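Local coordinates for piwi domain-containing protein (Vanderwaltozyma polyspora, PDB 5THE) that probably binds guide RNA, being the C-terminal lobe of a budding yeast Argonaute, a family whose members use such guides to select RNA targets, at residues Ile2-Asn7 with Val354-Val359; Ile313-Ser318 with Val359-Glu364; Pro382-Ala387 with Tyr454-Asp459. One frame throughout, in Å; residues are numbered along the deposited sequence.

Interaction 1. Residues Ile2-Asn7 with Val354-Val359; sequences IYKVEN and VVKIEV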
loop_
_atom_site.group_PDB
_atom_site.type_symbol
_atom_site.label_atom_id
_atom_site.label_comp_id
_atom_site.label_asym_id
_atom_site.label_seq_id
_atom_site.Cartn_x
_atom_site.Cartn_y
_atom_site.Cartn_z
ATOM N N ILE A 2 2.130 -29.483 -11.946
ATOM C CA ILE A 2 1.386 -28.676 -10.979
ATOM C C ILE A 2 2.389 -28.080 -9.993
ATOM O O ILE A 2 3.290 -28.781 -9.519
ATOM C CB ILE A 2 0.297 -29.503 -10.262
ATOM C CG1 ILE A 2 -0.534 -28.630 -9.321
ATOM C CG2 ILE A 2 0.899 -30.682 -9.516
ATOM C CD1 ILE A 2 -1.572 -29.428 -8.517
ATOM N N TYR A 3 2.266 -26.773 -9.727
ATOM C CA TYR A 3 3.107 -26.054 -8.754
ATOM C C TYR A 3 4.578 -26.027 -9.155
ATOM O O TYR A 3 5.465 -26.026 -8.305
ATOM C CB TYR A 3 2.960 -26.619 -7.334
ATOM C CG TYR A 3 1.533 -26.549 -6.840
ATOM C CD1 TYR A 3 0.780 -25.388 -7.015
ATOM C CD2 TYR A 3 0.917 -27.658 -6.249
ATOM C CE1 TYR A 3 -0.532 -25.319 -6.595
ATOM C CE2 TYR A 3 -0.401 -27.600 -5.819
ATOM C CZ TYR A 3 -1.115 -26.421 -6.000
ATOM O OH TYR A 3 -2.412 -26.328 -5.588
ATOM N N LYS A 4 4.849 -25.991 -10.447
ATOM C CA LYS A 4 6.185 -25.702 -10.943
ATOM C C LYS A 4 6.273 -24.220 -11.279
ATOM O O LYS A 4 5.272 -23.598 -11.640
ATOM C CB LYS A 4 6.501 -26.547 -12.178
ATOM C CG LYS A 4 6.292 -28.030 -11.947
ATOM C CD LYS A 4 7.098 -28.518 -10.751
ATOM C CE LYS A 4 6.790 -29.966 -10.406
ATOM N NZ LYS A 4 7.573 -30.409 -9.218
ATOM N N VAL A 5 7.478 -23.657 -11.151
ATOM C CA VAL A 5 7.674 -22.260 -11.521
ATOM C C VAL A 5 7.386 -22.088 -13.005
ATOM O O VAL A 5 7.869 -22.857 -13.845
ATOM C CB VAL A 5 9.091 -21.793 -11.158
ATOM C CG1 VAL A 5 9.313 -20.362 -11.633
ATOM C CG2 VAL A 5 9.304 -21.895 -9.667
ATOM N N GLU A 6 6.567 -21.087 -13.320
ATOM C CA GLU A 6 6.182 -20.778 -14.692
ATOM C C GLU A 6 7.408 -20.505 -15.557
ATOM O O GLU A 6 8.357 -19.841 -15.127
ATOM C CB GLU A 6 5.267 -19.540 -14.683
ATOM C CG GLU A 6 4.394 -19.345 -15.906
ATOM C CD GLU A 6 3.264 -20.369 -15.982
ATOM O OE1 GLU A 6 2.845 -20.912 -14.922
ATOM O OE2 GLU A 6 2.806 -20.641 -17.107
ATOM N N ASN A 7 7.388 -21.008 -16.785
ATOM C CA ASN A 7 8.363 -20.585 -17.778
ATOM C C ASN A 7 7.787 -19.444 -18.601
ATOM O O ASN A 7 6.573 -19.223 -18.618
ATOM C CB ASN A 7 8.755 -21.749 -18.686
ATOM C CG ASN A 7 9.508 -22.837 -17.935
ATOM O OD1 ASN A 7 10.526 -22.577 -17.302
ATOM N ND2 ASN A 7 9.003 -24.049 -17.995
ATOM N N VAL A 354 7.826 -20.504 -3.046
ATOM C CA VAL A 354 6.643 -19.647 -3.158
ATOM C C VAL A 354 5.537 -20.367 -3.920
ATOM O O VAL A 354 4.363 -20.349 -3.524
ATOM C CB VAL A 354 6.994 -18.303 -3.827
ATOM C CG1 VAL A 354 5.711 -17.553 -4.192
ATOM C CG2 VAL A 354 7.892 -17.447 -2.908
ATOM N N VAL A 355 5.883 -21.023 -5.022
ATOM C CA VAL A 355 4.842 -21.726 -5.768
ATOM C C VAL A 355 4.426 -22.995 -5.029
ATOM O O VAL A 355 3.239 -23.215 -4.765
ATOM C CB VAL A 355 5.306 -22.016 -7.203
ATOM C CG1 VAL A 355 4.187 -22.673 -7.988
ATOM C CG2 VAL A 355 5.718 -20.710 -7.891
ATOM N N LYS A 356 5.401 -23.825 -4.639
ATOM C CA LYS A 356 5.072 -25.139 -4.090
ATOM C C LYS A 356 4.373 -25.029 -2.743
ATOM O O LYS A 356 3.599 -25.921 -2.377
ATOM C CB LYS A 356 6.334 -26.000 -3.953
ATOM C CG LYS A 356 6.748 -26.710 -5.229
ATOM C CD LYS A 356 8.095 -27.407 -5.070
ATOM C CE LYS A 356 8.362 -28.395 -6.211
ATOM N NZ LYS A 356 8.449 -27.748 -7.552
ATOM N N ILE A 357 4.622 -23.956 -1.997
ATOM C CA ILE A 357 4.057 -23.784 -0.666
ATOM C C ILE A 357 2.949 -22.748 -0.666
ATOM O O ILE A 357 1.823 -23.033 -0.253
ATOM C CB ILE A 357 5.145 -23.429 0.370
ATOM C CG1 ILE A 357 6.254 -24.485 0.380
ATOM C CG2 ILE A 357 4.496 -23.258 1.759
ATOM C CD1 ILE A 357 5.738 -25.870 0.672
ATOM N N GLU A 358 3.260 -21.518 -1.080
ATOM C CA GLU A 358 2.320 -20.416 -0.915
ATOM C C GLU A 358 1.188 -20.478 -1.934
ATOM O O GLU A 358 0.018 -20.363 -1.564
ATOM C CB GLU A 358 3.056 -19.074 -0.999
ATOM C CG GLU A 358 4.054 -18.847 0.122
ATOM C CD GLU A 358 4.794 -17.510 0.012
ATOM O OE1 GLU A 358 5.866 -17.373 0.644
ATOM O OE2 GLU A 358 4.307 -16.595 -0.702
ATOM N N VAL A 359 1.496 -20.672 -3.221
ATOM C CA VAL A 359 0.410 -20.772 -4.198
ATOM C C VAL A 359 -0.470 -21.984 -3.886
ATOM O O VAL A 359 -1.705 -21.890 -3.884
ATOM C CB VAL A 359 0.955 -20.817 -5.640
ATOM C CG1 VAL A 359 -0.188 -21.051 -6.634
ATOM C CG2 VAL A 359 1.690 -19.534 -5.981
HETATM O O HOH W 1 7.940 -25.080 -7.852
#

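Interaction 2. Residues Ile313-Ser318 with Val359-Glu364; sequences ITNVGS and VKSIKE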
loop_
_atom_site.group_PDB
_atom_site.type_symbol
_atom_site.label_atom_id
_atom_site.label_comp_id
_atom_site.label_asym_id
_atom_site.label_seq_id
_atom_site.Cartn_x
_atom_site.Cartn_y
_atom_site.Cartn_z
ATOM N N ILE A 313 5.815 -17.846 3.460
ATOM C CA ILE A 313 4.596 -17.715 4.253
ATOM C C ILE A 313 3.849 -19.039 4.211
ATOM O O ILE A 313 2.974 -19.242 3.357
ATOM C CB ILE A 313 3.680 -16.581 3.748
ATOM C CG1 ILE A 313 4.476 -15.324 3.399
ATOM C CG2 ILE A 313 2.645 -16.278 4.787
ATOM C CD1 ILE A 313 3.655 -14.263 2.600
ATOM N N THR A 314 4.174 -19.927 5.154
ATOM C CA THR A 314 3.690 -21.304 5.110
ATOM C C THR A 314 2.172 -21.378 5.081
ATOM O O THR A 314 1.596 -22.201 4.361
ATOM C CB THR A 314 4.211 -22.085 6.314
ATOM O OG1 THR A 314 5.632 -21.969 6.369
ATOM C CG2 THR A 314 3.831 -23.554 6.191
ATOM N N ASN A 315 1.508 -20.558 5.878
ATOM C CA ASN A 315 0.064 -20.623 6.001
ATOM C C ASN A 315 -0.584 -19.357 5.449
ATOM O O ASN A 315 -1.549 -18.839 6.013
ATOM C CB ASN A 315 -0.337 -20.875 7.454
ATOM C CG ASN A 315 -1.692 -21.568 7.580
ATOM O OD1 ASN A 315 -2.263 -22.045 6.588
ATOM N ND2 ASN A 315 -2.213 -21.625 8.807
ATOM N N VAL A 316 -0.061 -18.856 4.321
ATOM C CA VAL A 316 -0.634 -17.663 3.699
ATOM C C VAL A 316 -2.112 -17.892 3.400
ATOM O O VAL A 316 -2.944 -16.990 3.563
ATOM C CB VAL A 316 0.170 -17.266 2.440
ATOM C CG1 VAL A 316 0.037 -18.311 1.300
ATOM C CG2 VAL A 316 -0.251 -15.883 1.943
ATOM N N GLY A 317 -2.467 -19.125 3.028
ATOM C CA GLY A 317 -3.839 -19.424 2.689
ATOM C C GLY A 317 -4.802 -19.183 3.831
ATOM O O GLY A 317 -5.974 -18.877 3.600
ATOM N N SER A 318 -4.332 -19.308 5.074
ATOM C CA SER A 318 -5.218 -19.041 6.199
ATOM C C SER A 318 -5.726 -17.602 6.176
ATOM O O SER A 318 -6.879 -17.342 6.547
ATOM C CB SER A 318 -4.502 -19.349 7.512
ATOM O OG SER A 318 -3.536 -18.360 7.805
ATOM N N VAL A 359 1.496 -20.672 -3.221
ATOM C CA VAL A 359 0.410 -20.772 -4.198
ATOM C C VAL A 359 -0.470 -21.984 -3.886
ATOM O O VAL A 359 -1.705 -21.890 -3.884
ATOM C CB VAL A 359 0.955 -20.817 -5.640
ATOM C CG1 VAL A 359 -0.188 -21.051 -6.634
ATOM C CG2 VAL A 359 1.690 -19.534 -5.981
ATOM N N LYS A 360 0.152 -23.129 -3.579
ATOM C CA LYS A 360 -0.606 -24.306 -3.150
ATOM C C LYS A 360 -1.444 -24.010 -1.913
ATOM O O LYS A 360 -2.592 -24.455 -1.809
ATOM C CB LYS A 360 0.340 -25.476 -2.866
ATOM C CG LYS A 360 -0.370 -26.729 -2.324
ATOM C CD LYS A 360 0.627 -27.838 -1.959
ATOM C CE LYS A 360 -0.036 -28.886 -1.070
ATOM N NZ LYS A 360 0.698 -30.172 -1.025
ATOM N N SER A 361 -0.888 -23.266 -0.958
ATOM C CA SER A 361 -1.666 -22.920 0.224
ATOM C C SER A 361 -2.884 -22.082 -0.144
ATOM O O SER A 361 -3.969 -22.271 0.416
ATOM C CB SER A 361 -0.791 -22.182 1.229
ATOM O OG SER A 361 -1.585 -21.700 2.296
ATOM N N ILE A 362 -2.727 -21.155 -1.090
ATOM C CA ILE A 362 -3.861 -20.343 -1.522
ATOM C C ILE A 362 -4.937 -21.222 -2.148
ATOM O O ILE A 362 -6.121 -21.113 -1.812
ATOM C CB ILE A 362 -3.395 -19.239 -2.491
ATOM C CG1 ILE A 362 -2.561 -18.202 -1.733
ATOM C CG2 ILE A 362 -4.586 -18.578 -3.168
ATOM C CD1 ILE A 362 -1.903 -17.168 -2.628
ATOM N N LYS A 363 -4.544 -22.105 -3.074
ATOM C CA LYS A 363 -5.554 -22.884 -3.786
ATOM C C LYS A 363 -6.252 -23.861 -2.848
ATOM O O LYS A 363 -7.473 -24.047 -2.924
ATOM C CB LYS A 363 -4.923 -23.619 -4.962
ATOM C CG LYS A 363 -4.465 -22.709 -6.101
ATOM C CD LYS A 363 -4.001 -23.532 -7.279
ATOM C CE LYS A 363 -5.165 -24.226 -7.968
ATOM N NZ LYS A 363 -6.059 -23.275 -8.687
ATOM N N GLU A 364 -5.501 -24.458 -1.923
ATOM C CA GLU A 364 -6.100 -25.434 -1.020
ATOM C C GLU A 364 -6.960 -24.755 0.033
ATOM O O GLU A 364 -8.027 -25.272 0.394
ATOM C CB GLU A 364 -5.001 -26.293 -0.394
ATOM C CG GLU A 364 -4.332 -27.144 -1.476
ATOM C CD GLU A 364 -3.355 -28.169 -0.963
ATOM O OE1 GLU A 364 -2.850 -28.011 0.173
ATOM O OE2 GLU A 364 -3.089 -29.129 -1.727
HETATM O O HOH W 2 -2.554 -23.795 3.921
#

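Interaction 3. Residues Pro382-Ala387 with Tyr454-Asp459; sequences PVTCIA and YWCLYD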
loop_
_atom_site.group_PDB
_atom_site.type_symbol
_atom_site.label_atom_id
_atom_site.label_comp_id
_atom_site.label_asym_id
_atom_site.label_seq_id
_atom_site.Cartn_x
_atom_site.Cartn_y
_atom_site.Cartn_z
ATOM N N PRO A 382 -8.716 -19.804 -10.744
ATOM C CA PRO A 382 -7.330 -19.790 -11.248
ATOM C C PRO A 382 -6.504 -18.657 -10.645
ATOM O O PRO A 382 -6.974 -17.530 -10.473
ATOM C CB PRO A 382 -7.505 -19.606 -12.761
ATOM C CG PRO A 382 -8.875 -18.946 -12.923
ATOM C CD PRO A 382 -9.704 -19.484 -11.792
ATOM N N VAL A 383 -5.246 -18.959 -10.360
ATOM C CA VAL A 383 -4.348 -18.044 -9.672
ATOM C C VAL A 383 -3.215 -17.633 -10.609
ATOM O O VAL A 383 -2.679 -18.456 -11.360
ATOM C CB VAL A 383 -3.798 -18.700 -8.393
ATOM C CG1 VAL A 383 -2.798 -17.787 -7.700
ATOM C CG2 VAL A 383 -4.956 -19.074 -7.449
ATOM N N THR A 384 -2.851 -16.357 -10.569
ATOM C CA THR A 384 -1.598 -15.892 -11.151
ATOM C C THR A 384 -0.750 -15.366 -10.005
ATOM O O THR A 384 -1.246 -14.600 -9.171
ATOM C CB THR A 384 -1.817 -14.794 -12.201
ATOM O OG1 THR A 384 -2.577 -15.307 -13.305
ATOM C CG2 THR A 384 -0.454 -14.281 -12.721
ATOM N N CYS A 385 0.512 -15.772 -9.950
ATOM C CA CYS A 385 1.437 -15.261 -8.945
ATOM C C CYS A 385 2.539 -14.423 -9.597
ATOM O O CYS A 385 3.188 -14.860 -10.557
ATOM C CB CYS A 385 2.047 -16.407 -8.131
ATOM S SG CYS A 385 3.361 -15.859 -7.025
ATOM N N ILE A 386 2.764 -13.226 -9.061
ATOM C CA ILE A 386 3.842 -12.364 -9.526
ATOM C C ILE A 386 4.701 -11.957 -8.342
ATOM O O ILE A 386 4.196 -11.417 -7.352
ATOM C CB ILE A 386 3.322 -11.113 -10.255
ATOM C CG1 ILE A 386 2.514 -11.529 -11.485
ATOM C CG2 ILE A 386 4.509 -10.209 -10.645
ATOM C CD1 ILE A 386 1.975 -10.353 -12.282
ATOM N N ALA A 387 6.000 -12.203 -8.446
ATOM C CA ALA A 387 6.934 -11.795 -7.413
ATOM C C ALA A 387 7.623 -10.506 -7.837
ATOM O O ALA A 387 7.948 -10.317 -9.012
ATOM C CB ALA A 387 7.962 -12.899 -7.143
ATOM N N TYR A 454 10.135 -7.919 -11.820
ATOM C CA TYR A 454 8.952 -8.743 -11.660
ATOM C C TYR A 454 9.215 -10.137 -12.203
ATOM O O TYR A 454 9.877 -10.295 -13.233
ATOM C CB TYR A 454 7.754 -8.180 -12.422
ATOM C CG TYR A 454 7.264 -6.817 -12.034
ATOM C CD1 TYR A 454 7.837 -5.667 -12.575
ATOM C CD2 TYR A 454 6.181 -6.674 -11.174
ATOM C CE1 TYR A 454 7.356 -4.410 -12.239
ATOM C CE2 TYR A 454 5.697 -5.427 -10.829
ATOM C CZ TYR A 454 6.277 -4.296 -11.371
ATOM O OH TYR A 454 5.783 -3.042 -11.030
ATOM N N TRP A 455 8.639 -11.134 -11.546
ATOM C CA TRP A 455 8.609 -12.486 -12.082
ATOM C C TRP A 455 7.186 -13.013 -12.012
ATOM O O TRP A 455 6.571 -12.991 -10.947
ATOM C CB TRP A 455 9.544 -13.411 -11.303
ATOM C CG TRP A 455 10.959 -12.905 -11.168
ATOM C CD1 TRP A 455 11.395 -11.818 -10.436
ATOM C CD2 TRP A 455 12.122 -13.489 -11.741
ATOM N NE1 TRP A 455 12.762 -11.691 -10.537
ATOM C CE2 TRP A 455 13.234 -12.709 -11.329
ATOM C CE3 TRP A 455 12.340 -14.599 -12.560
ATOM C CZ2 TRP A 455 14.537 -13.002 -11.721
ATOM C CZ3 TRP A 455 13.643 -14.890 -12.949
ATOM C CH2 TRP A 455 14.725 -14.092 -12.527
ATOM N N CYS A 456 6.664 -13.494 -13.134
ATOM C CA CYS A 456 5.479 -14.335 -13.070
ATOM C C CYS A 456 5.942 -15.741 -12.695
ATOM O O CYS A 456 6.604 -16.415 -13.491
ATOM C CB CYS A 456 4.720 -14.339 -14.390
ATOM S SG CYS A 456 3.237 -15.405 -14.298
ATOM N N LEU A 457 5.619 -16.173 -11.476
ATOM C CA LEU A 457 6.031 -17.479 -10.978
ATOM C C LEU A 457 4.994 -18.560 -11.243
ATOM O O LEU A 457 5.332 -19.752 -11.233
ATOM C CB LEU A 457 6.291 -17.404 -9.470
ATOM C CG LEU A 457 7.330 -16.399 -8.948
ATOM C CD1 LEU A 457 7.519 -16.552 -7.437
ATOM C CD2 LEU A 457 8.647 -16.584 -9.661
ATOM N N TYR A 458 3.741 -18.179 -11.478
ATOM C CA TYR A 458 2.672 -19.154 -11.640
ATOM C C TYR A 458 1.508 -18.459 -12.314
ATOM O O TYR A 458 1.190 -17.323 -11.979
ATOM C CB TYR A 458 2.213 -19.730 -10.301
ATOM C CG TYR A 458 1.522 -21.069 -10.424
ATOM C CD1 TYR A 458 2.236 -22.191 -10.822
ATOM C CD2 TYR A 458 0.161 -21.227 -10.119
ATOM C CE1 TYR A 458 1.625 -23.440 -10.923
ATOM C CE2 TYR A 458 -0.465 -22.485 -10.216
ATOM C CZ TYR A 458 0.285 -23.583 -10.622
ATOM O OH TYR A 458 -0.270 -24.842 -10.737
ATOM N N ASP A 459 0.869 -19.132 -13.259
ATOM C CA ASP A 459 -0.188 -18.458 -13.994
ATOM C C ASP A 459 -1.153 -19.513 -14.528
ATOM O O ASP A 459 -0.819 -20.241 -15.465
ATOM C CB ASP A 459 0.392 -17.596 -15.117
ATOM C CG ASP A 459 -0.653 -17.015 -15.987
ATOM O OD1 ASP A 459 -0.479 -17.021 -17.217
ATOM O OD2 ASP A 459 -1.661 -16.556 -15.433
#

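Interaction 1. Residues Ile2-Asn7 with Val354-Val359
Tyr3 meets Val355 and Lys356 first and carries most of this contact. Its carbonyl carbon lies on Val355, whose CG1 comes within 3.6 Å of Tyr3 C, while Tyr3 CB rests beside the same methyl at 4.2 Å. The ring leaves this point and runs over the helix: CD1 approaches Val355 O obliquely, and Tyr3 CE1 reaches Val359 CG1 at 4.3 Å, one turn further on. One face of the ring is overlaid near its rim by CG1 of Ile2. The backbone oxygen of Tyr3 is gripped through water 1, which donates to Tyr3 O at 2.7 Å and accepts from Lys356 NZ at the same length. A bend at the last torsion of Lys356 (chi4 63°) turns NZ out of its otherwise extended chain to reach that water.

Lys4 starts away from the helix, but a bend at chi2 (-55°) swings CD round and the chain returns, crossing that of Lys356. The two ammonium groups come to 3.3 Å, Lys4 NZ to Lys356 NZ, with no hydrogen bond between them; two like charges this close would be expected to repel and may weaken the hold of one on its proton.

Val5 closes the contact, its CG2 lying 4.2 Å from CG2 of Val355. Val355 is thus clasped by Tyr3 and Val5 together, on a helix widened here into a pi-type turn: Val359 N bonds to Val354 O, five residues back. The non-helical N-terminal segment lies across helix 351-373, a helix of the PIWI domain's RNase H-like fold that packs on strands 383-389 and 452-459.

Interaction 2. Residues Ile313-Ser318 with Val359-Glu364
Asn315 brings the flat group nearest to Ser361, and its carboxamide works through the oxygen: water 2 donates to Asn315 OD1 at 3.2 Å and is hydrogen-bonded to Ser361 OG at 2.8 Å, while OD1 and OG themselves stay 4.4 Å apart.

The direct link is the bond from Gly317 N to Ser361 OG, 2.8 Å long and bent, with 139° at the hydrogen. Ser361 sets OG anti to its own backbone N (chi1 173°), pointing it out from the helix at the turn, so that one hydroxyl serves both the amide and the water. An alanine here would probably leave Gly317 N without its mate and water 2 without its link to the helix. The backbones are close, Gly317 CA lying 4.3 Å from Ile362 CA, which the missing side chain of Gly317 permits, since a CB there would run into Ser361 O.

Beneath the polar bonds, Val316 CG1 packs on Ile362 CG1 at 4.0 Å, and both side chains reach Tyr341 of strand 339-344. Ser318 adds a local brace, its OG and N both bonding to Asn315 O. What results is a type I turn running into a 3-10 segment ahead of helix 320-329, docked on helix 351-373 in the PIWI domain.

Interaction 3. Residues Pro382-Ala387 with Tyr454-Asp459
Cys385 faces both Leu457 and Tyr458, a classic beta bulge in an antiparallel strand pair of the PIWI domain's RNase H-like fold. Cys385 O takes Leu457 N at 2.9 Å and, more weakly, Tyr458 N, while Cys385 N gives a short bond to Tyr458 O. Past the bulge, Ala387 and Trp455 exchange two bonds as a regular hydrogen-bonded pair.

On the face toward helix 351-373, Cys385 sends SG to Leu457 CB and sets its CB against Tyr458 CB at 4.0 Å. Ala387 CB fits against the branch of Leu457, 3.7 Å from CD1. The Trp455 ring leads off from the strand pair and meets Phe351 edge-to-face.

The opposite face looks to helix 465-475. There Ile386 CG2 stands at the edge of the Tyr454 ring, near its plane and 3.9 Å from CD2, their side chains crossing. Thr384 and Asp459 lie side by side, pointing the same way. Asp459 OD2 also accepts from Asn461 N, and Thr384 OG1 donates to it at 2.6 Å, meeting the carboxylate on its anti side, 19° out of plane.

Helix 351-373 ties the three together. Interactions 1 and 2 use successive parts of it and share Val359, their centres about 11 Å apart, with Glu358 OE1 reaching across to Ile313 N. Interaction 3 packs against the same helix, its centre about 9 Å from that of interaction 1 and 14 Å from that of interaction 2: Val359 packs on Tyr458 and Cys385, and Glu6 N probably bonds to Leu457 O. Along the chain the segments of interactions 1 and 2 alternate, and strand 383-389 follows the helix, so interaction 3 comes last. The N-terminal segment, the loop 313-318 and the two strands thus all pack on one helix of the PIWI domain.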